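FMN reductase (NADPH) (Bacillus subtilis, PDB 3N2S) catalyses electron transfer between NADPH and flavin mononucleotide, and also reduces nitroaromatic compounds, quinones and azo dyes, working as a homodimer. Local coordinates at residues A[120-125]-A[130-135]; A[33-38]-A[44-49]; A[207-212]-A[222-227]; A[59-64]-A[69-74]. All blocks are in the same frame, centred on the assembly; numbering follows the deposited sequence.

Contact 1 (A[120-125]-A[130-135]); sequences NMSIAA and LGICYI. With FMN (flavin mononucleotide), chain E.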
# COMPACT_ATOMS: atom_id res chain seq x y z
N ASN A 120 -6.57 -2.51 -4.69
CA ASN A 120 -7.29 -3.46 -5.54
C ASN A 120 -8.80 -3.25 -5.36
O ASN A 120 -9.54 -3.22 -6.34
CB ASN A 120 -6.93 -4.90 -5.17
CG ASN A 120 -6.01 -5.57 -6.17
OD1 ASN A 120 -5.73 -6.76 -6.07
ND2 ASN A 120 -5.53 -4.83 -7.13
N MSE A 121 -9.24 -3.10 -4.09
CA MSE A 121 -10.66 -2.83 -3.81
C MSE A 121 -11.10 -1.52 -4.48
O MSE A 121 -12.19 -1.46 -5.05
CB MSE A 121 -10.95 -2.76 -2.28
CG MSE A 121 -12.43 -2.51 -2.00
SE MSE A 121 -12.96 -2.50 -0.15
CE MSE A 121 -12.79 -4.45 0.27
N SER A 122 -10.25 -0.47 -4.40
CA SER A 122 -10.57 0.84 -4.97
C SER A 122 -10.77 0.74 -6.49
O SER A 122 -11.77 1.25 -7.01
CB SER A 122 -9.50 1.87 -4.62
OG SER A 122 -9.46 2.07 -3.21
N ILE A 123 -9.83 0.08 -7.19
CA ILE A 123 -9.91 -0.09 -8.66
C ILE A 123 -11.15 -0.92 -9.03
O ILE A 123 -11.87 -0.58 -9.97
CB ILE A 123 -8.62 -0.66 -9.25
CG1 ILE A 123 -7.40 0.27 -8.99
CG2 ILE A 123 -8.75 -0.94 -10.76
CD1 ILE A 123 -6.09 -0.63 -8.90
N ALA A 124 -11.39 -2.01 -8.28
CA ALA A 124 -12.58 -2.84 -8.52
C ALA A 124 -13.85 -1.99 -8.37
O ALA A 124 -14.70 -2.03 -9.27
CB ALA A 124 -12.60 -4.02 -7.56
N ALA A 125 -13.96 -1.18 -7.29
CA ALA A 125 -15.14 -0.32 -7.06
C ALA A 125 -15.33 0.70 -8.17
O ALA A 125 -16.44 0.83 -8.72
CB ALA A 125 -15.05 0.37 -5.71
N LEU A 130 -18.63 2.82 -9.09
CA LEU A 130 -18.77 3.32 -7.73
C LEU A 130 -17.66 4.34 -7.46
O LEU A 130 -16.65 4.37 -8.16
CB LEU A 130 -18.70 2.17 -6.68
CG LEU A 130 -19.78 1.08 -6.77
CD1 LEU A 130 -19.36 -0.17 -6.02
CD2 LEU A 130 -21.14 1.60 -6.29
N GLY A 131 -17.87 5.18 -6.46
CA GLY A 131 -16.89 6.16 -6.01
C GLY A 131 -16.25 5.69 -4.73
O GLY A 131 -16.86 4.90 -3.98
N ILE A 132 -14.99 6.12 -4.49
CA ILE A 132 -14.27 5.77 -3.27
C ILE A 132 -13.60 7.00 -2.66
O ILE A 132 -13.23 7.93 -3.38
CB ILE A 132 -13.23 4.60 -3.45
CG1 ILE A 132 -12.02 4.97 -4.35
CG2 ILE A 132 -13.88 3.29 -3.92
CD1 ILE A 132 -10.76 5.56 -3.60
N CYS A 133 -13.33 6.93 -1.36
CA CYS A 133 -12.52 7.92 -0.65
C CYS A 133 -11.85 7.23 0.52
O CYS A 133 -12.52 6.63 1.36
CB CYS A 133 -13.30 9.16 -0.20
SG CYS A 133 -12.23 10.53 0.32
N TYR A 134 -10.50 7.27 0.53
CA TYR A 134 -9.71 6.73 1.64
C TYR A 134 -9.90 7.67 2.82
O TYR A 134 -10.06 8.87 2.61
CB TYR A 134 -8.23 6.70 1.28
CG TYR A 134 -7.82 5.52 0.44
CD1 TYR A 134 -7.19 4.42 1.02
CD2 TYR A 134 -8.02 5.52 -0.94
CE1 TYR A 134 -6.80 3.33 0.24
CE2 TYR A 134 -7.61 4.45 -1.72
CZ TYR A 134 -7.01 3.35 -1.12
OH TYR A 134 -6.58 2.31 -1.89
N ILE A 135 -9.90 7.14 4.06
CA ILE A 135 -10.11 7.92 5.28
C ILE A 135 -9.00 7.62 6.30
O ILE A 135 -9.14 6.74 7.14
CB ILE A 135 -11.53 7.72 5.90
CG1 ILE A 135 -12.70 7.88 4.83
CG2 ILE A 135 -11.73 8.63 7.18
CD1 ILE A 135 -12.91 9.34 4.25
N1 FMN E . -9.63 12.36 1.97
C2 FMN E . -10.50 12.81 2.91
O2 FMN E . -11.44 13.56 2.59
N3 FMN E . -10.37 12.44 4.21
C4 FMN E . -9.42 11.59 4.73
O4 FMN E . -9.36 11.29 5.93
C4A FMN E . -8.45 11.05 3.75
N5 FMN E . -7.55 10.19 4.13
C5A FMN E . -6.76 9.59 3.12
C6 FMN E . -5.86 8.57 3.51
C7 FMN E . -5.13 7.86 2.56
C7M FMN E . -4.26 6.70 3.01
C8 FMN E . -5.20 8.25 1.17
C8M FMN E . -4.39 7.57 0.13
C9 FMN E . -6.08 9.29 0.76
C9A FMN E . -6.86 9.99 1.71
N10 FMN E . -7.83 10.97 1.36
C10 FMN E . -8.66 11.51 2.29
C1' FMN E . -7.97 11.38 -0.05
C2' FMN E . -6.82 12.31 -0.45
O2' FMN E . -7.09 13.53 0.10
C3' FMN E . -6.84 12.42 -1.97
O3' FMN E . -6.56 11.09 -2.50
C4' FMN E . -5.81 13.51 -2.51
O4' FMN E . -6.38 14.81 -2.22
C5' FMN E . -5.73 13.41 -4.06
O5' FMN E . -7.07 13.64 -4.57
P FMN E . -7.78 12.60 -5.59
O1P FMN E . -6.96 12.50 -6.85
O2P FMN E . -9.14 13.25 -5.69
O3P FMN E . -7.91 11.31 -4.77

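Contact 2 (A[33-38]-A[44-49]); sequences SAQAAS and QAYSII. With FMN (flavin mononucleotide), chain G.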
# COMPACT_ATOMS: atom_id res chain seq x y z
N SER A 33 -11.54 -9.03 -4.59
CA SER A 33 -10.62 -8.22 -5.38
C SER A 33 -9.44 -7.76 -4.52
O SER A 33 -8.29 -7.88 -4.95
CB SER A 33 -11.34 -7.01 -5.97
OG SER A 33 -12.27 -7.43 -6.94
N ALA A 34 -9.73 -7.29 -3.31
CA ALA A 34 -8.73 -6.86 -2.32
C ALA A 34 -7.79 -8.03 -2.02
O ALA A 34 -6.57 -7.88 -2.13
CB ALA A 34 -9.43 -6.43 -1.03
N GLN A 35 -8.36 -9.22 -1.70
CA GLN A 35 -7.57 -10.40 -1.37
C GLN A 35 -6.64 -10.87 -2.48
O GLN A 35 -5.60 -11.45 -2.18
CB GLN A 35 -8.48 -11.56 -0.93
CG GLN A 35 -9.20 -11.32 0.38
CD GLN A 35 -9.84 -12.60 0.82
OE1 GLN A 35 -9.22 -13.42 1.52
NE2 GLN A 35 -11.10 -12.76 0.47
N ALA A 36 -7.00 -10.62 -3.75
CA ALA A 36 -6.24 -11.06 -4.93
C ALA A 36 -4.89 -10.35 -5.09
O ALA A 36 -4.07 -10.79 -5.89
CB ALA A 36 -7.08 -10.87 -6.18
N ALA A 37 -4.64 -9.26 -4.34
CA ALA A 37 -3.37 -8.52 -4.41
C ALA A 37 -2.21 -9.41 -3.97
O ALA A 37 -2.39 -10.33 -3.17
CB ALA A 37 -3.43 -7.28 -3.51
N SER A 38 -1.02 -9.13 -4.48
CA SER A 38 0.22 -9.79 -4.05
C SER A 38 0.35 -9.57 -2.53
O SER A 38 -0.19 -8.59 -1.98
CB SER A 38 1.43 -9.15 -4.73
OG SER A 38 1.40 -9.38 -6.13
N GLN A 44 -0.44 -12.47 3.95
CA GLN A 44 -1.77 -11.83 3.93
C GLN A 44 -2.02 -11.13 5.28
O GLN A 44 -3.02 -11.41 5.96
CB GLN A 44 -2.87 -12.87 3.60
CG GLN A 44 -2.69 -13.52 2.24
CD GLN A 44 -3.42 -14.85 2.11
OE1 GLN A 44 -4.62 -14.90 1.85
NE2 GLN A 44 -2.71 -15.94 2.22
N ALA A 45 -1.09 -10.25 5.66
CA ALA A 45 -1.05 -9.60 6.98
C ALA A 45 -2.03 -8.44 7.17
O ALA A 45 -1.65 -7.37 7.63
CB ALA A 45 0.38 -9.20 7.32
N TYR A 46 -3.31 -8.69 6.87
CA TYR A 46 -4.34 -7.65 6.99
C TYR A 46 -5.70 -8.23 7.31
O TYR A 46 -5.95 -9.43 7.12
CB TYR A 46 -4.40 -6.80 5.69
CG TYR A 46 -4.69 -7.62 4.45
CD1 TYR A 46 -5.99 -7.84 4.02
CD2 TYR A 46 -3.66 -8.24 3.75
CE1 TYR A 46 -6.27 -8.67 2.94
CE2 TYR A 46 -3.91 -9.07 2.66
CZ TYR A 46 -5.22 -9.28 2.27
OH TYR A 46 -5.47 -10.10 1.19
N SER A 47 -6.61 -7.35 7.73
CA SER A 47 -8.02 -7.62 7.96
C SER A 47 -8.81 -6.44 7.47
O SER A 47 -8.28 -5.32 7.40
CB SER A 47 -8.31 -7.90 9.43
OG SER A 47 -8.19 -9.30 9.64
N ILE A 48 -10.06 -6.70 7.06
CA ILE A 48 -10.96 -5.68 6.54
C ILE A 48 -12.22 -5.72 7.39
O ILE A 48 -12.87 -6.77 7.46
CB ILE A 48 -11.28 -5.92 5.04
CG1 ILE A 48 -9.99 -6.06 4.19
CG2 ILE A 48 -12.22 -4.82 4.49
CD1 ILE A 48 -10.21 -6.65 2.75
N ILE A 49 -12.55 -4.61 8.04
CA ILE A 49 -13.77 -4.58 8.86
C ILE A 49 -14.81 -3.76 8.10
O ILE A 49 -14.61 -2.58 7.86
CB ILE A 49 -13.52 -4.06 10.30
CG1 ILE A 49 -12.39 -4.89 10.99
CG2 ILE A 49 -14.85 -4.12 11.13
CD1 ILE A 49 -11.89 -4.34 12.24
N1 FMN G . 8.16 -12.72 -4.50
C2 FMN G . 9.46 -13.03 -4.80
O2 FMN G . 9.74 -13.99 -5.52
N3 FMN G . 10.47 -12.31 -4.25
C4 FMN G . 10.37 -11.22 -3.45
O4 FMN G . 11.31 -10.62 -3.01
C4A FMN G . 8.98 -10.81 -3.15
N5 FMN G . 8.75 -9.72 -2.43
C5A FMN G . 7.41 -9.31 -2.29
C6 FMN G . 7.20 -8.07 -1.61
C7 FMN G . 5.91 -7.54 -1.51
C7M FMN G . 5.72 -6.20 -0.85
C8 FMN G . 4.76 -8.31 -2.02
C8M FMN G . 3.40 -7.81 -1.91
C9 FMN G . 4.98 -9.55 -2.66
C9A FMN G . 6.30 -10.08 -2.80
N10 FMN G . 6.59 -11.26 -3.52
C10 FMN G . 7.88 -11.66 -3.76
C1' FMN G . 5.49 -12.05 -4.12
C2' FMN G . 4.77 -12.84 -3.04
O2' FMN G . 5.61 -13.94 -2.71
C3' FMN G . 3.47 -13.36 -3.67
O3' FMN G . 2.63 -12.23 -3.94
C4' FMN G . 2.73 -14.39 -2.74
O4' FMN G . 3.48 -15.62 -2.70
C5' FMN G . 1.31 -14.71 -3.29
O5' FMN G . 1.48 -15.26 -4.59
P FMN G . 0.73 -14.63 -5.85
O1P FMN G . 1.33 -15.39 -7.04
O2P FMN G . 1.25 -13.16 -6.05
O3P FMN G . -0.78 -14.62 -5.71
O HOH W 1 -3.32 -10.11 -0.38

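Contact 3 (A[207-212]-A[222-227]); sequences DYYRER and SDQILN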
# COMPACT_ATOMS: atom_id res chain seq x y z
N ASP A 207 -3.15 27.54 -10.44
CA ASP A 207 -4.10 27.74 -11.55
C ASP A 207 -5.33 26.85 -11.38
O ASP A 207 -6.45 27.31 -11.63
CB ASP A 207 -3.45 27.44 -12.92
CG ASP A 207 -2.45 28.45 -13.47
OD1 ASP A 207 -1.81 28.13 -14.49
OD2 ASP A 207 -2.25 29.51 -12.83
N TYR A 208 -5.13 25.59 -10.97
CA TYR A 208 -6.21 24.64 -10.73
C TYR A 208 -7.20 25.19 -9.68
O TYR A 208 -8.41 25.16 -9.92
CB TYR A 208 -5.64 23.28 -10.29
CG TYR A 208 -6.69 22.28 -9.89
CD1 TYR A 208 -7.35 21.51 -10.85
CD2 TYR A 208 -7.07 22.12 -8.56
CE1 TYR A 208 -8.34 20.61 -10.50
CE2 TYR A 208 -8.07 21.22 -8.19
CZ TYR A 208 -8.69 20.46 -9.16
OH TYR A 208 -9.64 19.55 -8.79
N TYR A 209 -6.68 25.65 -8.52
CA TYR A 209 -7.55 26.21 -7.48
C TYR A 209 -8.26 27.48 -7.93
O TYR A 209 -9.44 27.64 -7.61
CB TYR A 209 -6.82 26.41 -6.15
CG TYR A 209 -6.43 25.11 -5.49
CD1 TYR A 209 -7.34 24.07 -5.36
CD2 TYR A 209 -5.15 24.92 -4.97
CE1 TYR A 209 -6.99 22.87 -4.75
CE2 TYR A 209 -4.79 23.73 -4.34
CZ TYR A 209 -5.71 22.69 -4.26
OH TYR A 209 -5.38 21.51 -3.65
N ARG A 210 -7.55 28.37 -8.65
CA ARG A 210 -8.13 29.60 -9.19
C ARG A 210 -9.32 29.25 -10.08
O ARG A 210 -10.41 29.76 -9.83
CB ARG A 210 -7.08 30.40 -9.98
CG ARG A 210 -7.25 31.92 -9.93
CD ARG A 210 -6.16 32.68 -10.67
NE ARG A 210 -4.81 32.25 -10.28
CZ ARG A 210 -4.00 31.51 -11.04
NH1 ARG A 210 -4.40 31.12 -12.25
NH2 ARG A 210 -2.81 31.15 -10.60
N GLU A 211 -9.13 28.30 -11.02
CA GLU A 211 -10.16 27.81 -11.95
C GLU A 211 -11.34 27.15 -11.23
O GLU A 211 -12.49 27.53 -11.49
CB GLU A 211 -9.53 26.85 -13.00
CG GLU A 211 -10.39 26.57 -14.22
CD GLU A 211 -9.70 25.92 -15.41
OE1 GLU A 211 -10.06 24.77 -15.75
OE2 GLU A 211 -8.84 26.58 -16.04
N ARG A 212 -11.06 26.20 -10.31
CA ARG A 212 -12.03 25.44 -9.52
C ARG A 212 -12.88 26.31 -8.57
O ARG A 212 -14.08 26.07 -8.44
CB ARG A 212 -11.29 24.30 -8.76
CG ARG A 212 -12.04 23.63 -7.61
CD ARG A 212 -11.14 23.47 -6.39
NE ARG A 212 -11.84 22.81 -5.29
CZ ARG A 212 -11.44 21.70 -4.69
NH1 ARG A 212 -10.30 21.11 -5.05
NH2 ARG A 212 -12.16 21.16 -3.71
N SER A 222 3.13 23.35 -2.73
CA SER A 222 4.15 23.41 -1.67
C SER A 222 3.65 24.17 -0.43
O SER A 222 3.86 23.69 0.67
CB SER A 222 5.46 23.97 -2.21
OG SER A 222 5.25 25.29 -2.68
N ASP A 223 2.89 25.26 -0.60
CA ASP A 223 2.31 25.96 0.55
C ASP A 223 1.20 25.14 1.22
O ASP A 223 1.18 25.07 2.44
CB ASP A 223 1.77 27.34 0.15
CG ASP A 223 2.86 28.40 -0.03
OD1 ASP A 223 4.03 28.14 0.36
OD2 ASP A 223 2.54 29.48 -0.53
N GLN A 224 0.34 24.47 0.44
CA GLN A 224 -0.74 23.62 0.95
C GLN A 224 -0.19 22.42 1.74
O GLN A 224 -0.60 22.21 2.88
CB GLN A 224 -1.62 23.13 -0.21
CG GLN A 224 -2.88 22.38 0.25
CD GLN A 224 -3.71 21.87 -0.89
OE1 GLN A 224 -3.23 21.51 -1.97
NE2 GLN A 224 -5.01 21.88 -0.70
N ILE A 225 0.76 21.65 1.16
CA ILE A 225 1.29 20.46 1.83
C ILE A 225 2.01 20.74 3.13
O ILE A 225 1.82 20.01 4.10
CB ILE A 225 1.98 19.39 0.91
CG1 ILE A 225 3.18 19.96 0.14
CG2 ILE A 225 0.98 18.73 -0.02
CD1 ILE A 225 4.49 19.62 0.71
N LEU A 226 2.78 21.84 3.16
CA LEU A 226 3.52 22.26 4.35
C LEU A 226 2.58 22.78 5.45
O LEU A 226 2.79 22.45 6.61
CB LEU A 226 4.59 23.31 3.98
CG LEU A 226 5.75 22.79 3.09
CD1 LEU A 226 6.66 23.92 2.69
CD2 LEU A 226 6.55 21.68 3.75
N ASN A 227 1.54 23.55 5.06
CA ASN A 227 0.52 24.05 6.00
C ASN A 227 -0.17 22.87 6.72
O ASN A 227 -0.26 22.87 7.94
CB ASN A 227 -0.54 24.88 5.25
CG ASN A 227 -1.61 25.46 6.15
OD1 ASN A 227 -2.80 25.14 6.03
ND2 ASN A 227 -1.21 26.32 7.07

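Contact 4 (A[59-64]-A[69-74]); sequences ELSVLA and YVEKNG. With FMN (flavin mononucleotide), chain E.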
# COMPACT_ATOMS: atom_id res chain seq x y z
N GLU A 59 -19.59 7.23 14.98
CA GLU A 59 -18.43 7.42 15.86
C GLU A 59 -17.16 7.59 15.05
O GLU A 59 -16.37 8.48 15.33
CB GLU A 59 -18.25 6.22 16.81
CG GLU A 59 -19.31 6.07 17.89
CD GLU A 59 -19.14 4.77 18.64
OE1 GLU A 59 -19.51 3.70 18.10
OE2 GLU A 59 -18.57 4.82 19.75
N LEU A 60 -16.95 6.72 14.04
CA LEU A 60 -15.76 6.78 13.19
C LEU A 60 -15.70 8.09 12.42
O LEU A 60 -14.62 8.67 12.31
CB LEU A 60 -15.71 5.57 12.23
CG LEU A 60 -15.55 4.18 12.91
CD1 LEU A 60 -15.76 3.07 11.92
CD2 LEU A 60 -14.20 4.05 13.66
N SER A 61 -16.85 8.59 11.94
CA SER A 61 -16.91 9.87 11.24
C SER A 61 -16.39 10.98 12.17
O SER A 61 -15.56 11.79 11.76
CB SER A 61 -18.35 10.18 10.82
OG SER A 61 -18.43 11.52 10.37
N VAL A 62 -16.87 11.00 13.43
CA VAL A 62 -16.47 12.00 14.44
C VAL A 62 -14.98 11.89 14.72
O VAL A 62 -14.26 12.90 14.64
CB VAL A 62 -17.31 11.90 15.74
CG1 VAL A 62 -16.76 12.83 16.83
CG2 VAL A 62 -18.77 12.23 15.45
N LEU A 63 -14.50 10.66 15.02
CA LEU A 63 -13.08 10.41 15.30
C LEU A 63 -12.21 10.82 14.12
O LEU A 63 -11.12 11.34 14.34
CB LEU A 63 -12.84 8.93 15.70
CG LEU A 63 -13.55 8.45 16.98
CD1 LEU A 63 -13.52 6.92 17.11
CD2 LEU A 63 -13.01 9.15 18.22
N ALA A 64 -12.72 10.67 12.88
CA ALA A 64 -12.00 11.03 11.65
C ALA A 64 -11.92 12.55 11.39
O ALA A 64 -11.28 13.01 10.43
CB ALA A 64 -12.60 10.29 10.46
N TYR A 69 -19.11 11.68 4.73
CA TYR A 69 -19.02 10.63 3.73
C TYR A 69 -18.52 9.29 4.33
O TYR A 69 -18.48 8.29 3.63
CB TYR A 69 -18.22 11.09 2.51
CG TYR A 69 -17.05 12.00 2.84
CD1 TYR A 69 -15.75 11.50 2.92
CD2 TYR A 69 -17.23 13.37 3.03
CE1 TYR A 69 -14.67 12.33 3.20
CE2 TYR A 69 -16.16 14.21 3.34
CZ TYR A 69 -14.88 13.68 3.42
OH TYR A 69 -13.82 14.52 3.69
N VAL A 70 -18.24 9.27 5.64
CA VAL A 70 -17.87 8.06 6.39
C VAL A 70 -19.22 7.43 6.82
O VAL A 70 -19.36 6.21 6.82
CB VAL A 70 -16.97 8.41 7.62
CG1 VAL A 70 -16.91 7.26 8.63
CG2 VAL A 70 -15.56 8.81 7.17
N GLU A 71 -20.22 8.28 7.20
CA GLU A 71 -21.56 7.79 7.60
C GLU A 71 -22.41 7.55 6.38
O GLU A 71 -23.10 6.54 6.32
CB GLU A 71 -22.33 8.83 8.45
CG GLU A 71 -21.90 8.99 9.88
CD GLU A 71 -22.89 9.79 10.70
OE1 GLU A 71 -22.57 10.95 11.03
OE2 GLU A 71 -23.98 9.26 11.02
N LYS A 72 -22.45 8.54 5.47
CA LYS A 72 -23.30 8.49 4.26
C LYS A 72 -22.52 7.95 3.09
O LYS A 72 -21.85 8.71 2.38
CB LYS A 72 -23.90 9.87 3.94
CG LYS A 72 -25.04 9.81 2.91
CD LYS A 72 -25.53 11.21 2.50
CE LYS A 72 -26.89 11.18 1.84
NZ LYS A 72 -26.86 10.47 0.53
N ASN A 73 -22.66 6.64 2.86
CA ASN A 73 -22.01 5.91 1.75
C ASN A 73 -22.72 4.56 1.56
O ASN A 73 -23.66 4.25 2.29
CB ASN A 73 -20.48 5.74 2.04
CG ASN A 73 -20.18 5.07 3.36
OD1 ASN A 73 -20.81 4.08 3.73
ND2 ASN A 73 -19.23 5.62 4.12
N GLY A 74 -22.25 3.75 0.62
CA GLY A 74 -22.81 2.43 0.34
C GLY A 74 -22.33 1.37 1.32
O GLY A 74 -23.02 0.36 1.53
N1 FMN E . -9.63 12.36 1.97
C2 FMN E . -10.50 12.81 2.91
O2 FMN E . -11.44 13.56 2.59
N3 FMN E . -10.37 12.44 4.21
C4 FMN E . -9.42 11.59 4.73
O4 FMN E . -9.36 11.29 5.93
C4A FMN E . -8.45 11.05 3.75
N5 FMN E . -7.55 10.19 4.13
C5A FMN E . -6.76 9.59 3.12
C6 FMN E . -5.86 8.57 3.51
C7 FMN E . -5.13 7.86 2.56
C7M FMN E . -4.26 6.70 3.01
C8 FMN E . -5.20 8.25 1.17
C8M FMN E . -4.39 7.57 0.13
C9 FMN E . -6.08 9.29 0.76
C9A FMN E . -6.86 9.99 1.71
N10 FMN E . -7.83 10.97 1.36
C10 FMN E . -8.66 11.51 2.29
C1' FMN E . -7.97 11.38 -0.05
C2' FMN E . -6.82 12.31 -0.45
O2' FMN E . -7.09 13.53 0.10
C3' FMN E . -6.84 12.42 -1.97
O3' FMN E . -6.56 11.09 -2.50
C4' FMN E . -5.81 13.51 -2.51
O4' FMN E . -6.38 14.81 -2.22
C5' FMN E . -5.73 13.41 -4.06
O5' FMN E . -7.07 13.64 -4.57
P FMN E . -7.78 12.60 -5.59
O1P FMN E . -6.96 12.50 -6.85
O2P FMN E . -9.14 13.25 -5.69
O3P FMN E . -7.91 11.31 -4.77

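Contact 1 (A[120-125]-A[130-135])
Behind the FMN pocket, S122 of helix 104-127 meets I132 and Y134 of strand 131-135, an edge strand of the antiparallel sheet within this chain; Y134 belongs to the pocket. Here S122 presents its side chain to both partners. Its OG lies 3.7 Å from I132 CD1 and 3.2 Å from Y134 OH. The hydroxyl pair is at best a weak bond, and the S122 proton has a second acceptor in A118 O, its stronger partner. I132 works in two branches: chi1 of 68° sends CG1 between its own backbone N and carbonyl carbon and thereby carries CD1 toward S122, while CG2 rests 3.6 Å from A125 CB. This is helix-on-sheet packing in the alpha-beta-alpha sandwich of the nitroreductase fold, the short helix and strand axes passing 8.1 Å apart at 156°, nearly antiparallel. Where the chain turns from one to the other, L130 N donates to A125 O at 3.0 Å.

Y134 carries the contact through to the cofactor. One face of its ring is overlain by flavin C8M, and its CB approaches flavin C8 to 3.4 Å; its carbonyl O sits 2.9 Å from flavin C4A. An alanine in place of Y134 would keep that carbonyl but would probably open a gap between S122 and the flavin dimethylbenzene ring, leaving C8M without the ring beneath it. C133 SG adds a contact of 3.6 Å to flavin N1. L116 of the second subunit packs on Y134, and S38 of that subunit on I132.

Contact 2 (A[33-38]-A[44-49])
A34 and I48 supply the apolar part of the contact, the methyl A34 CB meeting the delta carbon I48 CD1 at 3.9 Å. I48 has chi1 of -53°, with CG1 opposite its carbonyl carbon, and extends its longer branch to the helix.

Van der Waals contact with a polar tip is made by Y46, whose OH comes to 3.3 Å from Q35 CA; the backbone of Q35 therefore lies at the edge of the tyrosine ring, near its plane. Beyond it, Q35 CB and CG stand alongside the same oxygen.

The polar link runs through water 1, which hydrogen-bonds Y46 OH at 2.7 Å and donates to A37 O at 2.9 Å, though further acceptors compete for its protons. R175 of the second subunit also bonds to the carbonyls of Q35 and A37. Just past them, S38 CB touches the ribityl O3' of FMN (chain G) at 3.4 Å.

The contact thus joins the C-terminal part of helix 24-35 to strand 46-51, outermost in this chain's sheet. Helix 104-127 lies against both, through A124 on S33 and A114 on Y46; strand 75-82 pairs beside strand 46-51, and I48 and I49 continue the sheet into the second subunit.

Contact 3 (A[207-212]-A[222-227])
Two helices of the C-terminal part of the chain, 191-213 and 221-229, are joined here by one pair of side chains, Y209 and Q224. Their backbones stay well apart, with 11.1 Å between Y209 CA and Q224 CA, so both side chains have to reach across. Y209 leaves its helix with chi1 of -68°, CG opposite its carbonyl carbon, and Q224 is extended. They meet at about a right angle, ring and amide planes 88° apart.

Y209 OH donates to Q224 OE1 at 2.7 Å. The C=O...O angle of 103° brings the hydroxyl in beside the carbonyl oxygen, close to the carbonyl plane, rather than from beyond its end. Seen from the tyrosine, OE1 lies at the ring edge near its plane, 3.6 Å from Y209 CE2. Along the same helix, R212 CD occupies another part of that edge, in plane. Y42 of the second subunit packs on both Y209 and Q224, placing the bond at the dimer interface, and the Y209 side chain is about 7 Å from a bound FMN.

Beside Y209 on the same helix, R210 grips D207 OD2 end-on with NH1 at 2.7 Å and NH2 at 2.8 Å, while K203 pairs with the other carboxylate oxygen. A phenylalanine at Y209 would keep the ring but is likely to leave Q224 OE1 without its donor and the amide freer to turn. Chemically, the two helices are tied by a neutral, directional bond that satisfies the hydroxyl of a buried tyrosine, while the charges of D207 and R210 are balanced within a single helix.

Contact 4 (A[59-64]-A[69-74])
V70 lays its CG1 methyl against the backbone of S61, 3.6 Å from S61 N, and so presses on the side of helix 54-63 close to its C-terminal end. The arrangement is a helix-to-strand connection of the nitroreductase fold: after the helix, the chain doubles back over it before entering strand 75-82, and the V70 and S61 backbones come as near as 5.3 Å, CA to CA. With chi1 of 164°, V70 holds CG1 anti to its own backbone N, which places that methyl over the helix and also within 4.2 Å of L60 CB.

On the helix side S61 is the counterpart. Its CB touches both V70 CB and E71 CG, each at 3.9 Å, so the extended glutamate runs past the serine with its aliphatic part as the contact surface. The serine hydroxyl plays a different role: S61 OG hydrogen-bonds Q67 O, gripping the connection just ahead of V70. Q67 itself bonds FMN, as do S13 and R15, so the turn held against the helix also supplies part of the cofactor site.

N73 fixes the curvature of the returning chain. Its ND2 donates to Y69 O at 2.8 Å with an N-H...O angle of 153°, and more weakly to V70 O, while K57 holds its OD1. I135 of strand 131-135 packs against A64, Y69 and V70. Y69 points its CB away from the helix, and its phenol reaches the flavin instead: Y69 OH donates a hydrogen bond of 2.8 Å to FMN O2, which lies at the edge of the tyrosine ring.

How the contacts relate
Along the chain the contacts open and close in series: contact 2, contact 4, contact 1, then contact 3. The first three share the nitroreductase core. Contacts 1 and 2, with centres 14 Å apart, reach the same antiparallel sheet through its two outermost strands within this chain and touch where N120 and A124 meet S33. Contacts 1 and 4, 15 Å apart, meet through I135 and border the same FMN (chain E), whereas contact 2 borders the other FMN (chain G). Contact 3 stands apart, its centre 24 to 34 Å from the others. FMN (chain G) meets S38 of contact 2 yet is hydrogen-bonded by the second subunit, so dimerisation completes the cofactor site.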